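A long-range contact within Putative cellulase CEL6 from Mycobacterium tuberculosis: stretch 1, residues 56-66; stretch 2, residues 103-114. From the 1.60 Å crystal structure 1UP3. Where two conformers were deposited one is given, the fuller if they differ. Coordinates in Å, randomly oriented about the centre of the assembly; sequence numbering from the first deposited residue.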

# COMPACT_ATOMS: atom_id res chain seq x y z
N THR A 56 17.28 1.70 7.49
CA THR A 56 16.49 0.64 6.86
C THR A 56 16.03 1.05 5.46
O THR A 56 16.09 0.25 4.51
CB THR A 56 15.29 0.35 7.77
OG1 THR A 56 15.78 -0.08 9.06
CG2 THR A 56 14.48 -0.82 7.24
N VAL A 57 15.58 2.28 5.34
CA VAL A 57 15.10 2.81 4.07
C VAL A 57 16.26 2.97 3.08
O VAL A 57 16.11 2.60 1.91
CB VAL A 57 14.33 4.12 4.27
CG1 VAL A 57 14.09 4.86 2.95
CG2 VAL A 57 13.03 3.83 4.99
N ALA A 58 17.40 3.49 3.55
CA ALA A 58 18.54 3.66 2.66
C ALA A 58 19.02 2.29 2.13
O ALA A 58 19.39 2.16 0.94
CB ALA A 58 19.67 4.36 3.35
N ARG A 59 19.00 1.28 2.98
CA ARG A 59 19.41 -0.08 2.61
C ARG A 59 18.49 -0.60 1.52
O ARG A 59 18.93 -1.14 0.51
CB ARG A 59 19.34 -1.00 3.84
CG ARG A 59 19.69 -2.43 3.59
CD ARG A 59 19.56 -3.26 4.86
NE ARG A 59 19.91 -4.65 4.63
CZ ARG A 59 19.07 -5.54 4.13
NH1 ARG A 59 17.83 -5.20 3.83
NH2 ARG A 59 19.47 -6.78 3.94
N TYR A 60 17.19 -0.46 1.73
CA TYR A 60 16.21 -1.03 0.79
C TYR A 60 16.24 -0.30 -0.56
O TYR A 60 16.28 -0.97 -1.63
CB TYR A 60 14.80 -0.98 1.40
CG TYR A 60 13.82 -1.86 0.66
CD1 TYR A 60 13.66 -3.21 1.00
CD2 TYR A 60 12.98 -1.36 -0.30
CE1 TYR A 60 12.77 -4.01 0.35
CE2 TYR A 60 12.07 -2.17 -0.96
CZ TYR A 60 11.98 -3.49 -0.64
OH TYR A 60 11.05 -4.32 -1.25
N THR A 61 16.28 1.02 -0.54
CA THR A 61 16.29 1.78 -1.79
C THR A 61 17.62 1.58 -2.53
O THR A 61 17.68 1.51 -3.76
CB THR A 61 15.98 3.26 -1.62
OG1 THR A 61 16.94 3.88 -0.79
CG2 THR A 61 14.65 3.47 -0.92
N GLY A 62 18.69 1.47 -1.78
CA GLY A 62 19.99 1.20 -2.36
C GLY A 62 20.08 -0.20 -2.98
O GLY A 62 20.70 -0.37 -4.04
N ALA A 63 19.46 -1.20 -2.34
CA ALA A 63 19.41 -2.54 -2.90
C ALA A 63 18.61 -2.58 -4.19
O ALA A 63 18.98 -3.23 -5.15
CB ALA A 63 18.83 -3.53 -1.90
N ALA A 64 17.51 -1.84 -4.20
CA ALA A 64 16.67 -1.78 -5.39
C ALA A 64 17.45 -1.14 -6.54
O ALA A 64 17.45 -1.66 -7.65
CB ALA A 64 15.40 -1.04 -5.08
N GLN A 65 18.14 -0.07 -6.24
CA GLN A 65 18.99 0.61 -7.25
C GLN A 65 20.06 -0.31 -7.78
O GLN A 65 20.33 -0.31 -9.00
CB GLN A 65 19.63 1.86 -6.68
CG GLN A 65 20.51 2.62 -7.63
CD GLN A 65 20.81 4.00 -7.13
OE1 GLN A 65 21.47 4.13 -6.11
NE2 GLN A 65 20.29 5.03 -7.80
N ALA A 66 20.65 -1.10 -6.90
CA ALA A 66 21.67 -2.09 -7.33
C ALA A 66 21.10 -3.17 -8.24
O ALA A 66 21.86 -3.83 -8.97
CB ALA A 66 22.35 -2.70 -6.10
N ALA A 103 12.95 10.90 9.56
CA ALA A 103 13.95 9.83 9.43
C ALA A 103 13.79 9.06 8.12
O ALA A 103 14.78 8.77 7.46
CB ALA A 103 13.87 8.90 10.62
N VAL A 104 12.57 8.71 7.74
CA VAL A 104 12.34 8.07 6.46
C VAL A 104 12.88 8.95 5.30
O VAL A 104 13.56 8.47 4.40
CB VAL A 104 10.86 7.78 6.23
CG1 VAL A 104 10.57 7.36 4.81
CG2 VAL A 104 10.35 6.68 7.20
N ALA A 105 12.58 10.24 5.33
CA ALA A 105 13.06 11.16 4.31
C ALA A 105 14.60 11.26 4.29
O ALA A 105 15.20 11.37 3.22
CB ALA A 105 12.41 12.53 4.52
N SER A 106 15.22 11.21 5.46
CA SER A 106 16.67 11.23 5.54
C SER A 106 17.24 10.00 4.86
O SER A 106 18.26 10.07 4.17
CB SER A 106 17.13 11.28 7.02
OG SER A 106 17.10 10.00 7.67
N GLY A 107 16.58 8.87 5.00
CA GLY A 107 17.06 7.67 4.37
C GLY A 107 16.80 7.61 2.88
O GLY A 107 17.55 6.96 2.16
N LEU A 108 15.75 8.27 2.40
CA LEU A 108 15.48 8.35 0.97
C LEU A 108 16.56 9.15 0.23
O LEU A 108 16.94 8.78 -0.87
CB LEU A 108 14.12 8.97 0.68
CG LEU A 108 12.90 8.11 1.03
CD1 LEU A 108 11.62 8.92 0.89
CD2 LEU A 108 12.80 6.85 0.18
N GLY A 109 17.01 10.25 0.81
CA GLY A 109 17.93 11.16 0.15
C GLY A 109 17.35 11.60 -1.18
O GLY A 109 16.25 12.17 -1.22
N SER A 110 18.10 11.36 -2.25
CA SER A 110 17.65 11.68 -3.60
C SER A 110 17.40 10.41 -4.41
O SER A 110 17.38 10.47 -5.65
CB SER A 110 18.67 12.59 -4.31
OG SER A 110 18.59 13.91 -3.79
N SER A 111 17.20 9.28 -3.72
CA SER A 111 17.07 7.99 -4.39
C SER A 111 15.67 7.73 -4.93
O SER A 111 14.67 8.21 -4.35
CB SER A 111 17.49 6.87 -3.46
OG SER A 111 18.81 7.10 -3.01
N PRO A 112 15.58 6.97 -6.04
CA PRO A 112 14.27 6.62 -6.59
C PRO A 112 13.48 5.75 -5.63
O PRO A 112 14.02 4.82 -5.04
CB PRO A 112 14.61 5.80 -7.84
CG PRO A 112 15.95 6.22 -8.17
CD PRO A 112 16.66 6.43 -6.89
N ALA A 113 12.21 6.07 -5.45
CA ALA A 113 11.32 5.24 -4.64
C ALA A 113 9.88 5.59 -4.98
O ALA A 113 9.58 6.73 -5.35
CB ALA A 113 11.57 5.43 -3.11
N THR A 114 9.02 4.61 -4.83
CA THR A 114 7.58 4.79 -4.85
C THR A 114 7.08 4.63 -3.42
O THR A 114 7.47 3.67 -2.75
CB THR A 114 6.98 3.74 -5.76
OG1 THR A 114 7.45 3.92 -7.10
CG2 THR A 114 5.43 3.83 -5.84
O HOH W 1 16.21 3.31 -5.57

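Helices can approach one another closely where a residue without a side chain faces the partner helix, and this contact in a putative mycobacterial cellulase is a compact example. Helix 56-66 and helix 103-108 run in broadly the same direction, their axes inclined at 35° and separated by 7.8 Å at closest approach. The CA atoms of Ala58 and Gly107, nearest each other across the helices, are 4.6 Å apart. A CB on Gly107 would point toward the first helix and sit only 3.2 Å from Val57 CB, so the bare glycine leaves room for the backbones to draw together. The same proximity brings Ala58 CA to 3.5 Å from Gly107 O, a CA-H...O contact that supplements the packing.

Apolar side chains also meet across the contact. Val57, buried and directed toward the second helix, places CG1 3.6 Å from Leu108 CD2, while its CG2 lies 4.3 Å from Val104 CG1. The CA-to-CB bond of Leu108 points away, yet the end of its side chain comes back within reach. One turn along, Thr61 extends the apolar surface with its methyl: CG2 is 4.0 Å from Leu108 CD2 and 4.3 Å from Ala113 CB. Farther on, Gln65 NE2 approaches Pro112 CD at 4.0 Å, a van der Waals contact at the exposed margin.

No direct hydrogen bond joins the stretches. The hydroxyl of Thr61 is satisfied within its own helix, OG1 donating to Val57 O at 3.1 Å, so the hydroxyl of this buried residue has a partner within its own helix. A water instead links the backbones, donating to Thr61 O at 2.9 Å and to Pro112 O at 2.7 Å.

The second stretch reaches these later contacts through a type II' turn from Leu108 to Ser111, closed by Ser111 N donating to Leu108 O at 2.9 Å. Gly109 adopts the positive phi that favours glycine.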